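PDB 6EUD: ATP-dependent RNA helicase HrpB from Escherichia coli, which hydrolyses ATP to ADP and phosphate as a DExH-box helicase of the DEAH/RHA type and binds single-stranded RNA. Local coordinates for residues 439-442 and 443-447; 521-524 and 525-529. All blocks are in the same frame, centred on the assembly; numbering follows the deposited sequence.

Contact 1. Residues 439-442 and 443-447; sequences AAKI and AAILE
Ala439 O accepts the amide of Ala443 at 2.9 Å from Ala443 N, and the CB of Ala443 lies 3.3 Å from Ala439 O. One residue on, Ala440 O takes the N-H of Ala444 in a similarly bent bond (148° at the hydrogen). Ala440, Ala443 and Ala444 face helix 466-479, touching Leu476, Leu475 and Ser472; their small methyls are consistent with close helix packing. Lys441 O receives Ile445 N in a straighter bond, 166° at the hydrogen. The CG1 of Ile445 hangs beside that oxygen, 3.2 Å from Lys441 O, and its CD1 lies 4.1 Å from Lys441 CG. Ile442 O is the last acceptor of residues 439-442, bonding Leu446 N at 2.9 Å. Here the side chains do pack: with Ile442 CG2 anti to the backbone N (CG1 at chi1 -69°), that methyl runs alongside Leu446 and rests 3.8 Å from Leu446 CD1, both chains pointing the same way. Ile442 also meets Met426, Phe461 and Leu495, so three other helices close over it. The ladder of i to i+4 bonds is that of a regular alpha helix, here a buried one in a helical bundle consistent with the ratchet-like domain of DEAH/RHA helicases.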
loop_
_atom_site.group_PDB
_atom_site.type_symbol
_atom_site.label_atom_id
_atom_site.label_comp_id
_atom_site.label_asym_id
_atom_site.label_seq_id
_atom_site.Cartn_x
_atom_site.Cartn_y
_atom_site.Cartn_z
ATOM N N ALA A 439 -20.044 -3.667 -21.514
ATOM C CA ALA A 439 -19.281 -3.567 -20.275
ATOM C C ALA A 439 -19.052 -4.936 -19.616
ATOM O O ALA A 439 -17.976 -5.195 -19.087
ATOM C CB ALA A 439 -19.984 -2.604 -19.283
ATOM N N ALA A 440 -20.049 -5.816 -19.663
ATOM C CA ALA A 440 -19.983 -7.097 -18.956
ATOM C C ALA A 440 -18.950 -8.016 -19.588
ATOM O O ALA A 440 -18.216 -8.737 -18.891
ATOM C CB ALA A 440 -21.358 -7.776 -18.942
ATOM N N LYS A 441 -18.912 -8.001 -20.912
ATOM C CA LYS A 441 -17.942 -8.788 -21.647
ATOM C C LYS A 441 -16.525 -8.260 -21.408
ATOM O O LYS A 441 -15.601 -9.034 -21.122
ATOM C CB LYS A 441 -18.259 -8.784 -23.143
ATOM C CG LYS A 441 -17.202 -9.504 -23.959
ATOM C CD LYS A 441 -17.802 -10.411 -25.002
ATOM C CE LYS A 441 -16.743 -11.375 -25.480
ATOM N NZ LYS A 441 -17.264 -12.266 -26.544
ATOM N N ILE A 442 -16.357 -6.945 -21.516
ATOM C CA ILE A 442 -15.054 -6.338 -21.230
ATOM C C ILE A 442 -14.575 -6.746 -19.845
ATOM O O ILE A 442 -13.406 -7.090 -19.650
ATOM C CB ILE A 442 -15.099 -4.805 -21.312
ATOM C CG1 ILE A 442 -15.291 -4.358 -22.768
ATOM C CG2 ILE A 442 -13.819 -4.200 -20.732
ATOM C CD1 ILE A 442 -14.084 -4.647 -23.677
ATOM N N ALA A 443 -15.496 -6.726 -18.890
ATOM C CA ALA A 443 -15.170 -7.022 -17.509
ATOM C C ALA A 443 -14.763 -8.484 -17.349
ATOM O O ALA A 443 -13.822 -8.800 -16.625
ATOM C CB ALA A 443 -16.349 -6.684 -16.604
ATOM N N ALA A 444 -15.461 -9.380 -18.032
ATOM C CA ALA A 444 -15.135 -10.787 -17.900
ATOM C C ALA A 444 -13.736 -11.032 -18.488
ATOM O O ALA A 444 -12.941 -11.789 -17.936
ATOM C CB ALA A 444 -16.192 -11.658 -18.577
ATOM N N ILE A 445 -13.428 -10.349 -19.583
ATOM C CA ILE A 445 -12.099 -10.416 -20.175
ATOM C C ILE A 445 -10.995 -9.920 -19.236
ATOM O O ILE A 445 -10.003 -10.616 -19.020
ATOM C CB ILE A 445 -12.034 -9.599 -21.477
ATOM C CG1 ILE A 445 -12.970 -10.220 -22.505
ATOM C CG2 ILE A 445 -10.594 -9.563 -22.007
ATOM C CD1 ILE A 445 -13.061 -9.439 -23.772
ATOM N N LEU A 446 -11.149 -8.714 -18.689
ATOM C CA LEU A 446 -10.117 -8.152 -17.802
ATOM C C LEU A 446 -9.903 -8.979 -16.514
ATOM O O LEU A 446 -8.805 -9.000 -15.968
ATOM C CB LEU A 446 -10.459 -6.689 -17.473
ATOM C CG LEU A 446 -10.376 -5.788 -18.714
ATOM C CD1 LEU A 446 -10.822 -4.343 -18.458
ATOM C CD2 LEU A 446 -8.959 -5.799 -19.272
ATOM N N GLU A 447 -10.943 -9.674 -16.049
ATOM C CA GLU A 447 -10.839 -10.611 -14.916
ATOM C C GLU A 447 -10.081 -11.909 -15.245
ATOM O O GLU A 447 -9.435 -12.501 -14.379
ATOM C CB GLU A 447 -12.240 -10.984 -14.407
ATOM C CG GLU A 447 -12.922 -9.913 -13.610
ATOM C CD GLU A 447 -14.334 -10.293 -13.147
ATOM O OE1 GLU A 447 -14.845 -11.415 -13.438
ATOM O OE2 GLU A 447 -14.935 -9.438 -12.466
#

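Contact 2. Residues 521-524 and 525-529; sequences AMLD and ANDAL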
loop_
_atom_site.group_PDB
_atom_site.type_symbol
_atom_site.label_atom_id
_atom_site.label_comp_id
_atom_site.label_asym_id
_atom_site.label_seq_id
_atom_site.Cartn_x
_atom_site.Cartn_y
_atom_site.Cartn_z
ATOM N N ALA A 521 4.566 3.567 -20.495
ATOM C CA ALA A 521 3.981 2.296 -20.898
ATOM C C ALA A 521 4.596 1.850 -22.211
ATOM O O ALA A 521 4.731 2.644 -23.150
ATOM C CB ALA A 521 2.462 2.411 -21.026
ATOM N N MET A 522 4.958 0.576 -22.278
ATOM C CA MET A 522 5.668 0.071 -23.437
ATOM C C MET A 522 4.892 -0.990 -24.188
ATOM O O MET A 522 4.377 -1.944 -23.600
ATOM C CB MET A 522 7.023 -0.497 -23.020
ATOM C CG MET A 522 7.938 0.540 -22.400
ATOM S SD MET A 522 8.237 1.937 -23.497
ATOM C CE MET A 522 9.165 1.175 -24.824
ATOM N N LEU A 523 4.844 -0.830 -25.501
ATOM C CA LEU A 523 4.341 -1.879 -26.363
ATOM C C LEU A 523 5.422 -2.265 -27.387
ATOM O O LEU A 523 6.269 -1.438 -27.754
ATOM C CB LEU A 523 3.059 -1.413 -27.045
ATOM C CG LEU A 523 2.074 -2.450 -27.565
ATOM C CD1 LEU A 523 1.635 -3.371 -26.443
ATOM C CD2 LEU A 523 0.889 -1.718 -28.155
ATOM N N ASP A 524 5.414 -3.526 -27.817
ATOM C CA ASP A 524 6.324 -3.996 -28.860
ATOM C C ASP A 524 6.222 -3.101 -30.088
ATOM O O ASP A 524 5.127 -2.758 -30.529
ATOM C CB ASP A 524 6.016 -5.447 -29.243
ATOM C CG ASP A 524 7.047 -6.036 -30.199
ATOM O OD1 ASP A 524 7.961 -6.734 -29.711
ATOM O OD2 ASP A 524 6.952 -5.812 -31.428
ATOM N N ALA A 525 7.374 -2.720 -30.629
ATOM C CA ALA A 525 7.440 -1.854 -31.800
ATOM C C ALA A 525 6.761 -2.462 -33.038
ATOM O O ALA A 525 6.389 -1.734 -33.958
ATOM C CB ALA A 525 8.887 -1.525 -32.110
ATOM N N ASN A 526 6.602 -3.784 -33.062
ATOM C CA ASN A 526 5.924 -4.448 -34.174
ATOM C C ASN A 526 4.530 -4.949 -33.797
ATOM O O ASN A 526 4.045 -5.951 -34.327
ATOM C CB ASN A 526 6.768 -5.611 -34.691
ATOM C CG ASN A 526 8.006 -5.147 -35.430
ATOM O OD1 ASN A 526 7.940 -4.745 -36.594
ATOM N ND2 ASN A 526 9.145 -5.191 -34.751
ATOM N N ASP A 527 3.894 -4.250 -32.867
ATOM C CA ASP A 527 2.523 -4.567 -32.503
ATOM C C ASP A 527 1.569 -3.726 -33.313
ATOM O O ASP A 527 1.819 -2.544 -33.550
ATOM C CB ASP A 527 2.279 -4.347 -31.014
ATOM C CG ASP A 527 2.161 -5.645 -30.251
ATOM O OD1 ASP A 527 2.556 -6.696 -30.808
ATOM O OD2 ASP A 527 1.679 -5.612 -29.100
ATOM N N ALA A 528 0.476 -4.348 -33.736
ATOM C CA ALA A 528 -0.569 -3.656 -34.465
ATOM C C ALA A 528 -1.014 -2.376 -33.755
ATOM O O ALA A 528 -1.243 -1.354 -34.403
ATOM C CB ALA A 528 -1.749 -4.576 -34.666
ATOM N N LEU A 529 -1.130 -2.419 -32.431
ATOM C CA LEU A 529 -1.616 -1.247 -31.709
ATOM C C LEU A 529 -0.594 -0.108 -31.662
ATOM O O LEU A 529 -0.968 1.063 -31.619
ATOM C CB LEU A 529 -2.036 -1.616 -30.283
ATOM C CG LEU A 529 -3.373 -2.334 -30.149
ATOM C CD1 LEU A 529 -3.717 -2.512 -28.677
ATOM C CD2 LEU A 529 -4.472 -1.584 -30.902
#
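Asp524 O is held twice, by the amide of Asp527 (3.0 Å from Asp527 N) and by Ser530 OG. The Asp527 N-H comes from above the carbonyl plane, 59° out of it, and this bond closes the type I beta turn 524-527. The side chain of Asp524 reinforces the turn: with CG anti to the backbone N (chi1 -173°), the carboxylate reaches forward and OD2 takes the N-H of Asn526 at 2.6 Å. This is an Asx turn, made on the anti side of the oxygen and 29° off the carboxylate plane. Leu523 crosses Asp527 at about a right angle, its CD1 3.5 Å from Asp527 OD2, while its other methyl, CD2, rests 3.6 Å from Leu529 CB. That OD2 is also hydrogen-bonded to Ser455 OG, so an apolar branch and a hydroxyl both border it. An alanine in place of Leu523 would remove CG and both methyls and would probably open a gap beside Leu529 and the Asp527 carboxylate, with Leu529 CB losing its apolar neighbour. Leu529 in turn packs on Ala554 and Leu556. The two acids bring Asp524 OD2 to 4.5 Å from Asp527 OD1; their mutual repulsion is likely to be eased by the amide and the hydroxyl, though it may still raise the proton affinity of one or both.

Contact 1 belongs to the helical bundle and contact 2 to the loop between strands 520-522 and 534-542 of the following beta domain, whose small curled sheet is consistent with the OB fold of DEAH/RHA helicases. Their centres lie 22 Å apart and their nearest atoms about 11 Å, so they do not touch. Helix 433-447 nevertheless leads into a connection that reaches the turn through Ser455. The helix of contact 1 and the turn of contact 2 are thus joined through the segment after Glu447. Both contacts lie away from the predicted ATP-binding residues and the DEFH box.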